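PDB 3O0Y: lipoprotein from Colwellia psychrerythraea, which is of unknown function but belongs to the DUF885 family of the peptidase MA clan and is possibly related to metallopeptidases. Local coordinates for residues Q62-F70 and A164-G172. Numbering follows the deposited sequence.
Sequences QVISSDMEF and ALDYIVRLG
R170 reaches from helix 161-172 into the loop 62-70 and binds its backbone, a worked example of how one arginine can fasten irregular chain to a helix, its hold on the loop resting chiefly on backbone carbonyl groups. Its side chain runs extended from CG to NE and lays the guanidinium along the type I turn I64-D67. R170 NE donates to D67 O at 2.7 Å, with an N-H...O angle of 155°; the oxygen sits near the guanidinium plane, 16° out of it, and R170 NH2 adds a weak second bond to the same atom. S65 O comes in quite differently, over the centre of one guanidinium face, 3.3 Å from R170 CZ, while I64 O, which also accepts the turn's own bond from D67 N, lies 3.1 Å from R170 NH2. R170 NH1 is hydrogen-bonded to T51 OG1 of helix 47-53, which gives the guanidinium a polar partner outside the loop. With an alanine in place of R170, D67 O would probably lose this donor and the turn its tie to the helix. M68, with CG anti to the backbone N (chi1 -175°), bends at its next two torsions and brings CE within 3.5 Å of R170 O. One helical turn before R170, D166 meets the serines through water: water 1 donates to D166 OD1 at 2.9 Å, is hydrogen-bonded to S65 OG at 2.6 Å and makes a weak bond to S66 OG. V169 CG1 packs against S66 CB at 3.7 Å. The whole is a type I beta turn packed against a helix, its carbonyls met by an arginine of that helix, joining the link between helices 57-60 and 73-92 to helix 161-172 in this largely helical fold.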
loop_
_atom_site.group_PDB
_atom_site.type_symbol
_atom_site.label_atom_id
_atom_site.label_comp_id
_atom_site.label_asym_id
_atom_site.label_seq_id
_atom_site.Cartn_x
_atom_site.Cartn_y
_atom_site.Cartn_z
ATOM N N GLN A 62 -24.090 -1.376 -11.603
ATOM C CA GLN A 62 -24.031 -2.155 -12.827
ATOM C C GLN A 62 -23.052 -3.318 -12.617
ATOM O O GLN A 62 -22.231 -3.288 -11.726
ATOM C CB GLN A 62 -23.588 -1.302 -14.021
ATOM C CG GLN A 62 -22.134 -0.871 -13.976
ATOM C CD GLN A 62 -21.822 0.216 -14.996
ATOM O OE1 GLN A 62 -21.168 -0.037 -15.992
ATOM N NE2 GLN A 62 -22.297 1.454 -14.729
ATOM N N VAL A 63 -23.124 -4.322 -13.482
ATOM C CA VAL A 63 -22.266 -5.527 -13.328
ATOM C C VAL A 63 -20.902 -5.155 -13.848
ATOM O O VAL A 63 -20.773 -4.573 -14.936
ATOM C CB VAL A 63 -22.815 -6.712 -14.144
ATOM C CG1 VAL A 63 -21.844 -7.918 -14.086
ATOM C CG2 VAL A 63 -24.177 -7.111 -13.603
ATOM N N ILE A 64 -19.886 -5.415 -13.033
ATOM C CA ILE A 64 -18.512 -5.153 -13.470
ATOM C C ILE A 64 -17.596 -6.352 -13.461
ATOM O O ILE A 64 -16.394 -6.207 -13.718
ATOM C CB ILE A 64 -17.847 -3.989 -12.621
ATOM C CG1 ILE A 64 -17.920 -4.235 -11.101
ATOM C CG2 ILE A 64 -18.570 -2.695 -12.964
ATOM C CD1 ILE A 64 -17.173 -5.448 -10.509
ATOM N N SER A 65 -18.162 -7.527 -13.146
ATOM C CA SER A 65 -17.400 -8.719 -12.835
ATOM C C SER A 65 -16.570 -9.274 -14.002
ATOM O O SER A 65 -15.607 -10.010 -13.762
ATOM C CB SER A 65 -18.310 -9.808 -12.257
ATOM O OG SER A 65 -19.451 -9.953 -13.063
ATOM N N SER A 66 -16.905 -8.922 -15.234
ATOM C CA SER A 66 -16.039 -9.266 -16.340
ATOM C C SER A 66 -15.552 -8.056 -17.093
ATOM O O SER A 66 -15.056 -8.171 -18.207
ATOM C CB SER A 66 -16.744 -10.217 -17.296
ATOM O OG SER A 66 -17.870 -9.640 -17.884
ATOM N N ASP A 67 -15.607 -6.901 -16.459
ATOM C CA ASP A 67 -15.080 -5.703 -17.092
ATOM C C ASP A 67 -13.573 -5.579 -16.872
ATOM O O ASP A 67 -12.987 -6.088 -15.895
ATOM C CB ASP A 67 -15.763 -4.447 -16.547
ATOM C CG ASP A 67 -17.218 -4.260 -17.056
ATOM O OD1 ASP A 67 -17.789 -5.160 -17.729
ATOM O OD2 ASP A 67 -17.794 -3.181 -16.758
ATOM N N MET A 68 -12.967 -4.841 -17.782
ATOM C CA MET A 68 -11.571 -4.543 -17.762
ATOM C C MET A 68 -11.398 -3.024 -17.521
ATOM O O MET A 68 -12.349 -2.227 -17.715
ATOM C CB MET A 68 -10.918 -4.952 -19.109
ATOM C CG MET A 68 -9.365 -4.802 -19.165
ATOM S SD MET A 68 -8.351 -5.433 -17.813
ATOM C CE MET A 68 -9.088 -7.143 -17.599
ATOM N N GLU A 69 -10.199 -2.630 -17.086
ATOM C CA GLU A 69 -9.837 -1.226 -16.941
ATOM C C GLU A 69 -9.083 -0.777 -18.210
ATOM O O GLU A 69 -8.318 -1.545 -18.748
ATOM C CB GLU A 69 -8.926 -1.078 -15.758
ATOM C CG GLU A 69 -9.594 -1.441 -14.441
ATOM C CD GLU A 69 -8.666 -1.461 -13.208
ATOM O OE1 GLU A 69 -7.413 -1.289 -13.321
ATOM O OE2 GLU A 69 -9.209 -1.715 -12.081
ATOM N N PHE A 70 -9.317 0.460 -18.631
ATOM C CA PHE A 70 -8.650 1.056 -19.763
ATOM C C PHE A 70 -8.081 2.399 -19.395
ATOM O O PHE A 70 -8.632 3.170 -18.564
ATOM C CB PHE A 70 -9.602 1.175 -20.949
ATOM C CG PHE A 70 -10.262 -0.142 -21.311
ATOM C CD1 PHE A 70 -9.511 -1.207 -21.769
ATOM C CD2 PHE A 70 -11.614 -0.317 -21.105
ATOM C CE1 PHE A 70 -10.126 -2.444 -22.064
ATOM C CE2 PHE A 70 -12.222 -1.527 -21.405
ATOM C CZ PHE A 70 -11.486 -2.561 -21.903
ATOM N N ALA A 164 -15.880 -18.690 -13.768
ATOM C CA ALA A 164 -14.788 -19.079 -14.665
ATOM C C ALA A 164 -14.854 -18.305 -15.956
ATOM O O ALA A 164 -13.842 -17.899 -16.513
ATOM C CB ALA A 164 -14.873 -20.574 -14.973
ATOM N N LEU A 165 -16.048 -18.134 -16.459
ATOM C CA LEU A 165 -16.238 -17.441 -17.720
ATOM C C LEU A 165 -15.914 -15.940 -17.549
ATOM O O LEU A 165 -15.341 -15.317 -18.445
ATOM C CB LEU A 165 -17.644 -17.648 -18.251
ATOM C CG LEU A 165 -17.954 -19.070 -18.811
ATOM C CD1 LEU A 165 -19.449 -19.242 -19.090
ATOM C CD2 LEU A 165 -17.123 -19.382 -20.072
ATOM N N ASP A 166 -16.220 -15.358 -16.405
ATOM C CA ASP A 166 -15.750 -13.965 -16.157
ATOM C C ASP A 166 -14.213 -13.756 -16.237
ATOM O O ASP A 166 -13.696 -12.709 -16.732
ATOM C CB ASP A 166 -16.194 -13.468 -14.798
ATOM C CG ASP A 166 -17.715 -13.286 -14.657
ATOM O OD1 ASP A 166 -18.428 -13.221 -15.662
ATOM O OD2 ASP A 166 -18.198 -13.260 -13.487
ATOM N N TYR A 167 -13.480 -14.770 -15.782
ATOM C CA TYR A 167 -12.005 -14.773 -15.839
ATOM C C TYR A 167 -11.534 -14.825 -17.286
ATOM O O TYR A 167 -10.668 -14.051 -17.695
ATOM C CB TYR A 167 -11.520 -15.977 -15.009
ATOM C CG TYR A 167 -10.069 -16.147 -14.730
ATOM C CD1 TYR A 167 -9.471 -15.488 -13.672
ATOM C CD2 TYR A 167 -9.267 -16.965 -15.538
ATOM C CE1 TYR A 167 -8.108 -15.755 -13.316
ATOM C CE2 TYR A 167 -7.935 -17.248 -15.178
ATOM C CZ TYR A 167 -7.357 -16.594 -14.118
ATOM O OH TYR A 167 -6.044 -16.827 -13.782
ATOM N N ILE A 168 -12.187 -15.665 -18.093
ATOM C CA ILE A 168 -11.855 -15.803 -19.500
ATOM C C ILE A 168 -12.108 -14.523 -20.275
ATOM O O ILE A 168 -11.284 -14.089 -21.109
ATOM C CB ILE A 168 -12.596 -17.044 -20.096
ATOM C CG1 ILE A 168 -11.934 -18.298 -19.537
ATOM C CG2 ILE A 168 -12.560 -17.045 -21.640
ATOM C CD1 ILE A 168 -12.854 -19.542 -19.607
ATOM N N VAL A 169 -13.266 -13.949 -20.015
ATOM C CA VAL A 169 -13.692 -12.715 -20.668
ATOM C C VAL A 169 -12.715 -11.560 -20.328
ATOM O O VAL A 169 -12.374 -10.734 -21.186
ATOM C CB VAL A 169 -15.123 -12.410 -20.298
ATOM C CG1 VAL A 169 -15.486 -11.002 -20.681
ATOM C CG2 VAL A 169 -16.041 -13.477 -20.996
ATOM N N ARG A 170 -12.282 -11.529 -19.075
ATOM C CA ARG A 170 -11.275 -10.520 -18.678
ATOM C C ARG A 170 -9.963 -10.692 -19.418
ATOM O O ARG A 170 -9.409 -9.713 -19.981
ATOM C CB ARG A 170 -11.094 -10.551 -17.147
ATOM C CG ARG A 170 -12.198 -9.731 -16.485
ATOM C CD ARG A 170 -11.920 -9.499 -14.991
ATOM N NE ARG A 170 -12.660 -8.345 -14.457
ATOM C CZ ARG A 170 -12.923 -8.163 -13.171
ATOM N NH1 ARG A 170 -12.467 -9.006 -12.253
ATOM N NH2 ARG A 170 -13.573 -7.079 -12.798
ATOM N N LEU A 171 -9.468 -11.936 -19.466
ATOM C CA LEU A 171 -8.218 -12.219 -20.213
ATOM C C LEU A 171 -8.277 -11.808 -21.677
ATOM O O LEU A 171 -7.296 -11.300 -22.229
ATOM C CB LEU A 171 -7.817 -13.706 -20.085
ATOM C CG LEU A 171 -7.483 -14.247 -18.690
ATOM C CD1 LEU A 171 -7.334 -15.758 -18.780
ATOM C CD2 LEU A 171 -6.278 -13.633 -18.050
ATOM N N GLY A 172 -9.452 -11.991 -22.292
ATOM C CA GLY A 172 -9.684 -11.661 -23.678
ATOM C C GLY A 172 -9.644 -10.204 -23.990
ATOM O O GLY A 172 -9.486 -9.841 -25.142
HETATM O O HOH W 1 -19.993 -10.826 -15.454
#